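PDB 1P9H: adhesin YadA from Yersinia enterocolitica, which binds collagen as a trimeric adhesin of the bacterial surface, promoting attachment to and invasion of host cells, the present chain being mainly its collagen-binding head domain. Local coordinates for residues Thr20-Ser25 with Ala50-His56; Ala62-Lys68 with Ala76-Gly82; Val140-Ser146 with Ile156-Ser162; Val113-Ala119 with Val126-Ser132. Where two conformers were deposited one is given. Numbering follows the deposited sequence.

Contact 1: Thr20-Ser25 with Ala50-His56; sequences TAVQIS and ASAKGIH
Residues 20-25 and 50-56 run in opposite senses, with Ala-21 nearest His-56 (CA-CA 4.4 Å), Gln-23 nearest Ala-52 (5.4 Å) and Ser-25 nearest Ala-50 (4.7 Å). Both are extended through strands 22-24 and 51-52; the second segment then bends at Lys-53 and reaches His-56 with positive phi (70/8). These strands belong to different sheets, laid face to face as in the left-handed parallel beta-roll, so side chains do most of the bridging. Small residues permit the close approach: Ala-21 CB lies 3.9 Å from Ala-52 CB, and Ala-52 CB 3.5 Å from Val-22 O. Gln-23, extended (chi1 t, chi2 t), is long enough to satisfy backbone groups: its OE1 accepts from Ala-52 N at 2.9 Å, and a water links OE1 to Ala-52 O. Its NE2 bonds to Glu-35 of the second subunit. Ser-25 (chi1 m) brings OG to within 2.8 Å of the donor Ala-50 N. At the other end, His-56 N makes a weak hydrogen bond to Thr-20 OG1 (3.5 Å), and His-56 CA lies 3.1 Å from Thr-20 O. Val-22 and Ile-24 project away; Ile-24 meets Ile-24 of both other subunits, a greasy contact suited to a trimer interior.

Contact 2: Ala62-Lys68 with Ala76-Gly82; sequences ATAEAAK and AGSIATG
This is a parallel strand pairing between successive coils of the roll, in the sheet that holds strands 65-66 and 79-80. The segments run 6° apart in direction, in a steady register: Ala-62 beside Ala-76 (CA-CA 4.6 Å), Glu-65 beside Ile-79 (5.0 Å), Ala-66 beside Ala-80 (4.7 Å) and Ala-67 beside Thr-81 (5.0 Å). Four backbone hydrogen bonds join them: Gly-77 N to Ala-62 O (2.8 Å), Glu-65 N to Ser-78 O (3.0 Å), Ala-80 N to Glu-65 O (2.9 Å) and Ala-67 N to Ala-80 O (2.8 Å). Before the strands, Thr-63 (55/15) and Gly-77 (68/11) both adopt positive phi, which glycine tolerates easily; Thr-63, chi1 p, turns OG1 back to donate to Ala-62 O at 2.7 Å. A water donates to Thr-63 O and Ser-78 O (both 2.7 Å). Ala-66 and Ala-80 point into the narrow space between the two sheets, Ala-80 resting on Ala-73, where a methyl is about all that fits. Glu-65 and Ile-79 point out of the opposite face, which has room for longer side chains and, at Glu-65, a charge. Ser-78 OG touches Ala-64 CB at 3.4 Å while hydrogen-bonding to Gly-75, three residues earlier. Lys-68 lays its aliphatic chain along the next coil, CD 3.3 Å from Thr-81 O. Such coil-on-coil stacking in register is the hallmark of the YadA head's left-handed parallel beta-roll.

Contact 3: Val140-Ser146 with Ile156-Ser162; sequences VAIGHSS and IAIGDRS
A buried carboxylate links two successive turns: His-144 ND1 donates to Asp-160 OD2 at 2.7 Å, both with chi1 t so that their ends converge. Asp-160 OD1 forms a salt bridge with Arg-161 NH1 (2.7 Å), and OD2 bonds to Asn-138 of the third subunit. The Arg-161 guanidinium lays one face over His-144 CE1, 3.6 Å from NH2. Ahead of these turns, strands 140-142 and 156-158 run parallel, axes 4.7 Å and 6° apart, pairing Val-140 with Ile-156, Ala-141 with Ala-157 and Ile-142 with Ile-158. Ala-157 N bonds to Val-140 O and Gly-159 N to Ile-142 O (both 2.8 Å), Ile-142 N to Ala-157 O (2.9 Å) and Arg-161 N to His-144 O (2.7 Å). Branched residues face the trimer interior, Ile-142 and Ile-158 each meeting its counterpart in the second subunit; alanines take the other face. Type II turns follow, Gly-143 to Ser-146 and Gly-159 to Ser-162. Gly-143 (125/155) must lack a side chain, as a CB would hit Gly-159 O. Ser-146 N closes the first onto Gly-143 O (3.1 Å), where Ser-146 OG also donates (2.8 Å). Such a strand running into a glycine-led type II turn recurs through the coils of YadA's left-handed parallel beta-roll.

Contact 4: Val113-Ala119 with Val126-Ser132; sequences VAIGARA and VAVGFNS
Two neighbouring coils of the left-handed parallel beta-roll stack, strands 113-115 and 126-128 lying parallel (axes 4.7 Å apart, 5°) and each leading into a type II turn, Gly-116 to Ala-119 and Gly-129 to Ser-132. Backbone hydrogen bonds run from strand into turn: Ala-127 N to Val-113 O, Ile-115 N to Ala-127 O and Gly-129 N to Ile-115 O, all 2.8 Å, then Asn-131 N to Ala-117 O at 3.0 Å. Apolar packing follows the register. Val-113 stands beside Val-126 and Ile-115 beside Val-128 (CB to CG1 4.2 Å), beta-branched residues that favour extended chain and fill the trimer core, where Ile-115 meets Ile-115 of both other subunits. Ala-114 and Ala-127 take the opposite face, small enough for Thr-121 of the second sheet to pack on them. In the turns, Phe-130 (chi1 t, chi2 -83°) brings CD2 to 3.7 Å from Ala-117 CB, and CD of extended Arg-118 comes 3.9 Å from Phe-130 CZ. Steric constraint fixes the glycines: at Gly-116 (122/151) a CB would strike Gly-129 C, and at Gly-129 (130/152) it would jam against Val-128 O. Ser-132 OG (chi1 p) reinforces the second turn, donating to Gly-129 O at 2.8 Å and sitting 3.5 Å from Ala-119 CB.

Overall arrangement
Along the chain the order is contact 1, contact 2, contact 4, contact 3, each closing before the next opens. Contacts 1 and 2 adjoin, centres 9 Å apart, joined through neighbouring strands 51-52 and 65-66 of one parallel sheet; contacts 4 and 3 adjoin likewise, also 9 Å between centres, through strands 126-128 and 140-142 of the other. That second sheet also contains strand 22-24, so it spans contacts 1, 4 and 3 and lines the trimer interior. Contacts 1 and 3 lie on opposite sides of the chain's centre, their centres 35 Å apart. Sequence order thus becomes position along an elongated head, each coil building on the last.

Contact 1: Thr20-Ser25 with Ala50-His56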
loop_
_atom_site.group_PDB
_atom_site.type_symbol
_atom_site.label_atom_id
_atom_site.label_comp_id
_atom_site.label_asym_id
_atom_site.label_seq_id
_atom_site.Cartn_x
_atom_site.Cartn_y
_atom_site.Cartn_z
ATOM N N THR A 20 -18.065 18.076 15.576
ATOM C CA THR A 20 -16.822 18.094 14.815
ATOM C C THR A 20 -16.436 16.694 14.353
ATOM O O THR A 20 -15.593 16.537 13.470
ATOM C CB THR A 20 -15.652 18.639 15.656
ATOM O OG1 THR A 20 -15.455 17.796 16.800
ATOM C CG2 THR A 20 -15.937 20.063 16.116
ATOM N N ALA A 21 -17.059 15.681 14.943
ATOM C CA ALA A 21 -16.740 14.302 14.598
ATOM C C ALA A 21 -17.868 13.572 13.888
ATOM O O ALA A 21 -19.011 14.023 13.880
ATOM C CB ALA A 21 -16.351 13.537 15.861
ATOM N N VAL A 22 -17.527 12.444 13.274
ATOM C CA VAL A 22 -18.509 11.612 12.596
ATOM C C VAL A 22 -18.511 10.271 13.310
ATOM O O VAL A 22 -17.484 9.594 13.384
ATOM C CB VAL A 22 -18.158 11.373 11.109
ATOM C CG1 VAL A 22 -19.104 10.323 10.518
ATOM C CG2 VAL A 22 -18.268 12.680 10.330
ATOM N N GLN A 23 -19.664 9.903 13.854
ATOM C CA GLN A 23 -19.800 8.642 14.561
ATOM C C GLN A 23 -21.005 7.935 13.974
ATOM O O GLN A 23 -22.130 8.426 14.072
ATOM C CB GLN A 23 -19.999 8.896 16.056
ATOM C CG GLN A 23 -20.087 7.644 16.912
ATOM C CD GLN A 23 -20.175 7.977 18.390
ATOM O OE1 GLN A 23 -19.209 8.453 18.990
ATOM N NE2 GLN A 23 -21.341 7.745 18.981
ATOM N N ILE A 24 -20.768 6.790 13.346
ATOM C CA ILE A 24 -21.852 6.045 12.729
ATOM C C ILE A 24 -21.930 4.619 13.247
ATOM O O ILE A 24 -21.137 3.756 12.863
ATOM C CB ILE A 24 -21.698 6.016 11.193
ATOM C CG1 ILE A 24 -21.630 7.450 10.655
ATOM C CG2 ILE A 24 -22.870 5.271 10.566
ATOM C CD1 ILE A 24 -21.343 7.545 9.172
ATOM N N SER A 25 -22.884 4.386 14.141
ATOM C CA SER A 25 -23.104 3.064 14.712
ATOM C C SER A 25 -23.980 2.269 13.744
ATOM O O SER A 25 -24.566 2.840 12.822
ATOM C CB SER A 25 -23.803 3.192 16.070
ATOM O OG SER A 25 -22.984 3.878 17.001
ATOM N N ALA A 50 -20.496 2.823 17.807
ATOM C CA ALA A 50 -19.197 3.280 17.338
ATOM C C ALA A 50 -18.827 4.411 18.285
ATOM O O ALA A 50 -19.701 4.981 18.943
ATOM C CB ALA A 50 -19.304 3.796 15.911
ATOM N N SER A 51 -17.544 4.738 18.358
ATOM C CA SER A 51 -17.091 5.788 19.254
ATOM C C SER A 51 -16.024 6.688 18.639
ATOM O O SER A 51 -14.885 6.269 18.438
ATOM C CB SER A 51 -16.549 5.160 20.543
ATOM O OG SER A 51 -16.073 6.148 21.440
ATOM N N ALA A 52 -16.409 7.925 18.334
ATOM C CA ALA A 52 -15.491 8.912 17.778
ATOM C C ALA A 52 -15.167 9.854 18.936
ATOM O O ALA A 52 -15.893 10.816 19.186
ATOM C CB ALA A 52 -16.161 9.674 16.640
ATOM N N LYS A 53 -14.080 9.563 19.645
ATOM C CA LYS A 53 -13.677 10.348 20.812
ATOM C C LYS A 53 -12.793 11.558 20.550
ATOM O O LYS A 53 -12.647 12.424 21.415
ATOM C CB LYS A 53 -12.962 9.449 21.820
ATOM C CG LYS A 53 -13.801 8.310 22.364
ATOM C CD LYS A 53 -13.009 7.529 23.399
ATOM C CE LYS A 53 -13.821 6.400 24.000
ATOM N NZ LYS A 53 -13.047 5.706 25.068
ATOM N N GLY A 54 -12.190 11.623 19.372
ATOM C CA GLY A 54 -11.325 12.748 19.084
ATOM C C GLY A 54 -11.994 13.830 18.273
ATOM O O GLY A 54 -12.933 13.565 17.518
ATOM N N ILE A 55 -11.523 15.062 18.433
ATOM C CA ILE A 55 -12.073 16.177 17.680
ATOM C C ILE A 55 -11.784 15.897 16.209
ATOM O O ILE A 55 -10.658 15.548 15.853
ATOM C CB ILE A 55 -11.401 17.506 18.081
ATOM C CG1 ILE A 55 -11.580 17.746 19.581
ATOM C CG2 ILE A 55 -12.001 18.656 17.281
ATOM C CD1 ILE A 55 -10.886 18.991 20.094
ATOM N N HIS A 56 -12.801 16.034 15.363
ATOM C CA HIS A 56 -12.654 15.796 13.929
ATOM C C HIS A 56 -12.436 14.325 13.579
ATOM O O HIS A 56 -12.151 14.003 12.427
ATOM C CB HIS A 56 -11.493 16.623 13.369
ATOM C CG HIS A 56 -11.671 18.101 13.527
ATOM N ND1 HIS A 56 -10.607 18.966 13.659
ATOM C CD2 HIS A 56 -12.786 18.867 13.557
ATOM C CE1 HIS A 56 -11.058 20.203 13.765
ATOM N NE2 HIS A 56 -12.378 20.170 13.706
HETATM O O HOH W 1 -14.896 14.767 11.260
HETATM O O HOH W 2 -18.529 10.998 19.816
#

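Contact 2: Ala62-Lys68 with Ala76-Gly82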
loop_
_atom_site.group_PDB
_atom_site.type_symbol
_atom_site.label_atom_id
_atom_site.label_comp_id
_atom_site.label_asym_id
_atom_site.label_seq_id
_atom_site.Cartn_x
_atom_site.Cartn_y
_atom_site.Cartn_z
ATOM N N ALA A 62 -19.748 -1.338 13.700
ATOM C CA ALA A 62 -19.980 -1.939 15.005
ATOM C C ALA A 62 -18.717 -1.882 15.860
ATOM O O ALA A 62 -17.660 -2.352 15.447
ATOM C CB ALA A 62 -20.427 -3.386 14.841
ATOM N N THR A 63 -18.861 -1.263 17.036
ATOM C CA THR A 63 -17.813 -1.056 18.049
ATOM C C THR A 63 -16.534 -0.359 17.591
ATOM O O THR A 63 -15.528 -0.365 18.300
ATOM C CB THR A 63 -17.413 -2.383 18.759
ATOM O OG1 THR A 63 -16.837 -3.298 17.820
ATOM C CG2 THR A 63 -18.633 -3.018 19.415
ATOM N N ALA A 64 -16.584 0.279 16.428
ATOM C CA ALA A 64 -15.418 0.963 15.874
ATOM C C ALA A 64 -15.059 2.135 16.789
ATOM O O ALA A 64 -15.948 2.786 17.338
ATOM C CB ALA A 64 -15.722 1.477 14.474
ATOM N N GLU A 65 -13.768 2.400 16.971
ATOM C CA GLU A 65 -13.363 3.521 17.810
ATOM C C GLU A 65 -12.166 4.297 17.280
ATOM O O GLU A 65 -11.130 3.718 16.951
ATOM C CB GLU A 65 -13.044 3.073 19.248
ATOM C CG GLU A 65 -12.654 4.262 20.147
ATOM C CD GLU A 65 -12.317 3.877 21.577
ATOM O OE1 GLU A 65 -13.073 3.097 22.182
ATOM O OE2 GLU A 65 -11.300 4.380 22.101
ATOM N N ALA A 66 -12.337 5.613 17.189
ATOM C CA ALA A 66 -11.281 6.533 16.771
ATOM C C ALA A 66 -11.072 7.301 18.073
ATOM O O ALA A 66 -11.883 8.152 18.435
ATOM C CB ALA A 66 -11.781 7.459 15.665
ATOM N N ALA A 67 -9.984 6.989 18.770
ATOM C CA ALA A 67 -9.705 7.567 20.083
ATOM C C ALA A 67 -9.155 8.978 20.206
ATOM O O ALA A 67 -9.438 9.663 21.191
ATOM C CB ALA A 67 -8.803 6.612 20.862
ATOM N N LYS A 68 -8.371 9.423 19.234
ATOM C CA LYS A 68 -7.786 10.749 19.338
ATOM C C LYS A 68 -8.040 11.666 18.155
ATOM O O LYS A 68 -8.714 11.295 17.190
ATOM C CB LYS A 68 -6.282 10.622 19.606
ATOM C CG LYS A 68 -5.969 9.926 20.932
ATOM C CD LYS A 68 -4.481 9.888 21.232
ATOM C CE LYS A 68 -4.224 9.250 22.592
ATOM N NZ LYS A 68 -2.777 9.227 22.944
ATOM N N ALA A 76 -15.845 -3.117 11.623
ATOM C CA ALA A 76 -16.275 -3.683 12.893
ATOM C C ALA A 76 -15.071 -3.945 13.786
ATOM O O ALA A 76 -14.112 -4.599 13.378
ATOM C CB ALA A 76 -17.041 -4.978 12.659
ATOM N N GLY A 77 -15.124 -3.426 15.007
ATOM C CA GLY A 77 -14.031 -3.635 15.937
ATOM C C GLY A 77 -12.733 -2.939 15.577
ATOM O O GLY A 77 -11.697 -3.215 16.184
ATOM N N SER A 78 -12.770 -2.044 14.593
ATOM C CA SER A 78 -11.561 -1.328 14.199
ATOM C C SER A 78 -11.165 -0.354 15.304
ATOM O O SER A 78 -12.020 0.159 16.030
ATOM C CB SER A 78 -11.783 -0.578 12.880
ATOM O OG SER A 78 -12.802 0.395 13.005
ATOM N N ILE A 79 -9.868 -0.103 15.431
ATOM C CA ILE A 79 -9.355 0.785 16.469
ATOM C C ILE A 79 -8.249 1.690 15.949
ATOM O O ILE A 79 -7.263 1.209 15.402
ATOM C CB ILE A 79 -8.755 -0.024 17.645
ATOM C CG1 ILE A 79 -9.791 -1.002 18.201
ATOM C CG2 ILE A 79 -8.280 0.928 18.734
ATOM C CD1 ILE A 79 -9.222 -2.010 19.193
ATOM N N ALA A 80 -8.425 2.995 16.120
ATOM C CA ALA A 80 -7.421 3.983 15.731
ATOM C C ALA A 80 -7.146 4.697 17.048
ATOM O O ALA A 80 -7.901 5.580 17.454
ATOM C CB ALA A 80 -7.988 4.951 14.700
ATOM N N THR A 81 -6.059 4.292 17.702
ATOM C CA THR A 81 -5.665 4.824 19.002
ATOM C C THR A 81 -4.821 6.096 18.953
ATOM O O THR A 81 -4.836 6.891 19.893
ATOM C CB THR A 81 -4.871 3.760 19.796
ATOM O OG1 THR A 81 -5.555 2.504 19.738
ATOM C CG2 THR A 81 -4.724 4.174 21.249
ATOM N N GLY A 82 -4.085 6.282 17.864
ATOM C CA GLY A 82 -3.227 7.445 17.734
ATOM C C GLY A 82 -3.777 8.698 17.094
ATOM O O GLY A 82 -4.756 8.667 16.346
HETATM O O HOH W 3 -12.928 -0.931 18.356
#

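Contact 3: Val140-Ser146 with Ile156-Ser162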
loop_
_atom_site.group_PDB
_atom_site.type_symbol
_atom_site.label_atom_id
_atom_site.label_comp_id
_atom_site.label_asym_id
_atom_site.label_seq_id
_atom_site.Cartn_x
_atom_site.Cartn_y
_atom_site.Cartn_z
ATOM N N VAL A 140 10.957 -3.059 6.324
ATOM C CA VAL A 140 10.015 -3.124 5.209
ATOM C C VAL A 140 9.816 -4.576 4.797
ATOM O O VAL A 140 10.780 -5.282 4.516
ATOM C CB VAL A 140 10.550 -2.339 3.983
ATOM C CG1 VAL A 140 9.617 -2.517 2.788
ATOM C CG2 VAL A 140 10.690 -0.863 4.330
ATOM N N ALA A 141 8.560 -5.012 4.764
ATOM C CA ALA A 141 8.231 -6.374 4.372
ATOM C C ALA A 141 7.132 -6.307 3.321
ATOM O O ALA A 141 6.000 -5.931 3.631
ATOM C CB ALA A 141 7.756 -7.170 5.587
ATOM N N ILE A 142 7.469 -6.660 2.082
ATOM C CA ILE A 142 6.508 -6.626 0.981
ATOM C C ILE A 142 6.307 -8.021 0.414
ATOM O O ILE A 142 7.252 -8.640 -0.077
ATOM C CB ILE A 142 6.993 -5.713 -0.179
ATOM C CG1 ILE A 142 7.409 -4.338 0.354
ATOM C CG2 ILE A 142 5.886 -5.566 -1.217
ATOM C CD1 ILE A 142 6.285 -3.539 0.987
ATOM N N GLY A 143 5.070 -8.509 0.473
ATOM C CA GLY A 143 4.767 -9.828 -0.042
ATOM C C GLY A 143 4.107 -10.711 0.995
ATOM O O GLY A 143 4.269 -10.498 2.201
ATOM N N HIS A 144 3.348 -11.698 0.530
ATOM C CA HIS A 144 2.678 -12.629 1.431
ATOM C C HIS A 144 3.679 -13.293 2.373
ATOM O O HIS A 144 4.664 -13.885 1.935
ATOM C CB HIS A 144 1.952 -13.716 0.637
ATOM C CG HIS A 144 1.601 -14.919 1.456
ATOM N ND1 HIS A 144 2.169 -16.157 1.241
ATOM C CD2 HIS A 144 0.759 -15.069 2.506
ATOM C CE1 HIS A 144 1.693 -17.017 2.123
ATOM N NE2 HIS A 144 0.835 -16.382 2.903
ATOM N N SER A 145 3.406 -13.194 3.669
ATOM C CA SER A 145 4.251 -13.782 4.697
ATOM C C SER A 145 5.722 -13.382 4.628
ATOM O O SER A 145 6.602 -14.146 5.034
ATOM C CB SER A 145 4.109 -15.308 4.682
ATOM O OG SER A 145 2.821 -15.682 5.155
ATOM N N SER A 146 5.989 -12.187 4.105
ATOM C CA SER A 146 7.357 -11.684 4.058
ATOM C C SER A 146 7.663 -11.358 5.514
ATOM O O SER A 146 6.757 -11.028 6.283
ATOM C CB SER A 146 7.453 -10.432 3.174
ATOM O OG SER A 146 6.500 -9.446 3.534
ATOM N N ILE A 156 14.999 -5.139 4.790
ATOM C CA ILE A 156 13.856 -5.266 3.893
ATOM C C ILE A 156 13.722 -6.696 3.386
ATOM O O ILE A 156 14.720 -7.349 3.084
ATOM C CB ILE A 156 14.025 -4.354 2.645
ATOM C CG1 ILE A 156 14.157 -2.892 3.067
ATOM C CG2 ILE A 156 12.852 -4.534 1.688
ATOM C CD1 ILE A 156 15.583 -2.485 3.392
ATOM N N ALA A 157 12.485 -7.175 3.301
ATOM C CA ALA A 157 12.201 -8.505 2.772
ATOM C C ALA A 157 11.228 -8.265 1.622
ATOM O O ALA A 157 10.183 -7.642 1.812
ATOM C CB ALA A 157 11.561 -9.387 3.841
ATOM N N ILE A 158 11.588 -8.764 0.441
ATOM C CA ILE A 158 10.791 -8.600 -0.771
ATOM C C ILE A 158 10.376 -9.929 -1.395
ATOM O O ILE A 158 11.233 -10.738 -1.750
ATOM C CB ILE A 158 11.596 -7.826 -1.845
ATOM C CG1 ILE A 158 11.941 -6.427 -1.335
ATOM C CG2 ILE A 158 10.817 -7.763 -3.150
ATOM C CD1 ILE A 158 12.890 -5.674 -2.241
ATOM N N GLY A 159 9.070 -10.150 -1.535
ATOM C CA GLY A 159 8.613 -11.376 -2.165
ATOM C C GLY A 159 7.872 -12.334 -1.256
ATOM O O GLY A 159 7.984 -12.267 -0.030
ATOM N N ASP A 160 7.101 -13.230 -1.865
ATOM C CA ASP A 160 6.356 -14.225 -1.106
ATOM C C ASP A 160 7.307 -14.988 -0.184
ATOM O O ASP A 160 8.325 -15.521 -0.629
ATOM C CB ASP A 160 5.667 -15.210 -2.055
ATOM C CG ASP A 160 4.941 -16.318 -1.317
ATOM O OD1 ASP A 160 5.527 -17.410 -1.135
ATOM O OD2 ASP A 160 3.787 -16.089 -0.906
ATOM N N ARG A 161 6.967 -15.010 1.101
ATOM C CA ARG A 161 7.735 -15.708 2.129
ATOM C C ARG A 161 9.195 -15.290 2.300
ATOM O O ARG A 161 9.958 -15.965 2.991
ATOM C CB ARG A 161 7.653 -17.222 1.894
ATOM C CG ARG A 161 6.247 -17.791 2.068
ATOM C CD ARG A 161 6.209 -19.287 1.776
ATOM N NE ARG A 161 4.912 -19.894 2.080
ATOM C CZ ARG A 161 3.848 -19.857 1.282
ATOM N NH1 ARG A 161 3.901 -19.238 0.109
ATOM N NH2 ARG A 161 2.723 -20.455 1.656
ATOM N N SER A 162 9.594 -14.181 1.687
ATOM C CA SER A 162 10.971 -13.730 1.833
ATOM C C SER A 162 11.232 -13.352 3.282
ATOM O O SER A 162 10.397 -12.733 3.940
ATOM C CB SER A 162 11.257 -12.540 0.920
ATOM O OG SER A 162 11.253 -12.954 -0.433
#

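Contact 4: Val113-Ala119 with Val126-Ser132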
loop_
_atom_site.group_PDB
_atom_site.type_symbol
_atom_site.label_atom_id
_atom_site.label_comp_id
_atom_site.label_asym_id
_atom_site.label_seq_id
_atom_site.Cartn_x
_atom_site.Cartn_y
_atom_site.Cartn_z
ATOM N N VAL A 113 3.032 1.574 8.539
ATOM C CA VAL A 113 2.092 1.296 7.457
ATOM C C VAL A 113 1.901 -0.219 7.372
ATOM O O VAL A 113 2.872 -0.960 7.215
ATOM C CB VAL A 113 2.633 1.790 6.087
ATOM C CG1 VAL A 113 1.724 1.309 4.955
ATOM C CG2 VAL A 113 2.738 3.307 6.078
ATOM N N ALA A 114 0.662 -0.684 7.502
ATOM C CA ALA A 114 0.373 -2.115 7.397
ATOM C C ALA A 114 -0.815 -2.281 6.458
ATOM O O ALA A 114 -1.933 -1.894 6.791
ATOM C CB ALA A 114 0.058 -2.707 8.772
ATOM N N ILE A 115 -0.557 -2.850 5.284
ATOM C CA ILE A 115 -1.590 -3.040 4.265
ATOM C C ILE A 115 -1.771 -4.520 3.942
ATOM O O ILE A 115 -0.827 -5.191 3.525
ATOM C CB ILE A 115 -1.207 -2.301 2.961
ATOM C CG1 ILE A 115 -0.820 -0.849 3.265
ATOM C CG2 ILE A 115 -2.364 -2.354 1.974
ATOM C CD1 ILE A 115 -1.930 -0.021 3.896
ATOM N N GLY A 116 -2.990 -5.018 4.129
ATOM C CA GLY A 116 -3.274 -6.415 3.858
ATOM C C GLY A 116 -3.801 -7.091 5.106
ATOM O O GLY A 116 -3.478 -6.676 6.220
ATOM N N ALA A 117 -4.627 -8.116 4.940
ATOM C CA ALA A 117 -5.154 -8.814 6.102
ATOM C C ALA A 117 -3.980 -9.413 6.874
ATOM O O ALA A 117 -3.049 -9.960 6.276
ATOM C CB ALA A 117 -6.123 -9.911 5.669
ATOM N N ARG A 118 -4.023 -9.283 8.198
ATOM C CA ARG A 118 -2.983 -9.800 9.086
ATOM C C ARG A 118 -1.610 -9.148 8.931
ATOM O O ARG A 118 -0.639 -9.597 9.544
ATOM C CB ARG A 118 -2.856 -11.321 8.931
ATOM C CG ARG A 118 -4.081 -12.080 9.411
ATOM C CD ARG A 118 -3.885 -13.581 9.287
ATOM N NE ARG A 118 -5.053 -14.329 9.744
ATOM C CZ ARG A 118 -5.162 -15.651 9.680
ATOM N NH1 ARG A 118 -4.170 -16.376 9.177
ATOM N NH2 ARG A 118 -6.260 -16.250 10.122
ATOM N N ALA A 119 -1.516 -8.098 8.122
ATOM C CA ALA A 119 -0.239 -7.409 7.962
ATOM C C ALA A 119 0.067 -6.744 9.300
ATOM O O ALA A 119 -0.836 -6.246 9.971
ATOM C CB ALA A 119 -0.335 -6.358 6.859
ATOM N N VAL A 126 7.030 -0.677 7.324
ATOM C CA VAL A 126 6.084 -0.861 6.231
ATOM C C VAL A 126 5.878 -2.349 6.002
ATOM O O VAL A 126 6.837 -3.095 5.807
ATOM C CB VAL A 126 6.602 -0.247 4.911
ATOM C CG1 VAL A 126 5.654 -0.606 3.768
ATOM C CG2 VAL A 126 6.724 1.263 5.043
ATOM N N ALA A 127 4.621 -2.778 6.047
ATOM C CA ALA A 127 4.278 -4.171 5.809
ATOM C C ALA A 127 3.138 -4.182 4.804
ATOM O O ALA A 127 2.074 -3.625 5.064
ATOM C CB ALA A 127 3.841 -4.848 7.114
ATOM N N VAL A 128 3.376 -4.779 3.641
ATOM C CA VAL A 128 2.346 -4.871 2.615
ATOM C C VAL A 128 2.243 -6.319 2.167
ATOM O O VAL A 128 3.224 -6.907 1.710
ATOM C CB VAL A 128 2.665 -3.997 1.384
ATOM C CG1 VAL A 128 1.521 -4.096 0.377
ATOM C CG2 VAL A 128 2.855 -2.547 1.800
ATOM N N GLY A 129 1.051 -6.891 2.306
ATOM C CA GLY A 129 0.839 -8.271 1.920
ATOM C C GLY A 129 0.167 -9.053 3.027
ATOM O O GLY A 129 0.313 -8.731 4.209
ATOM N N PHE A 130 -0.583 -10.082 2.650
ATOM C CA PHE A 130 -1.261 -10.912 3.629
ATOM C C PHE A 130 -0.228 -11.523 4.574
ATOM O O PHE A 130 0.732 -12.151 4.136
ATOM C CB PHE A 130 -2.052 -12.012 2.912
ATOM C CG PHE A 130 -2.866 -12.877 3.832
ATOM C CD1 PHE A 130 -2.282 -13.944 4.506
ATOM C CD2 PHE A 130 -4.220 -12.622 4.026
ATOM C CE1 PHE A 130 -3.038 -14.748 5.362
ATOM C CE2 PHE A 130 -4.983 -13.418 4.879
ATOM C CZ PHE A 130 -4.389 -14.482 5.547
ATOM N N ASN A 131 -0.429 -11.317 5.871
ATOM C CA ASN A 131 0.460 -11.848 6.903
ATOM C C ASN A 131 1.908 -11.360 6.822
ATOM O O ASN A 131 2.819 -12.021 7.326
ATOM C CB ASN A 131 0.428 -13.382 6.884
ATOM C CG ASN A 131 1.008 -13.990 8.146
ATOM O OD1 ASN A 131 0.669 -13.575 9.256
ATOM N ND2 ASN A 131 1.878 -14.982 7.985
ATOM N N SER A 132 2.126 -10.212 6.186
ATOM C CA SER A 132 3.471 -9.647 6.101
ATOM C C SER A 132 3.831 -9.139 7.496
ATOM O O SER A 132 2.957 -8.684 8.241
ATOM C CB SER A 132 3.514 -8.502 5.079
ATOM O OG SER A 132 2.573 -7.485 5.377
HETATM O O HOH W 4 1.458 -10.570 10.665
#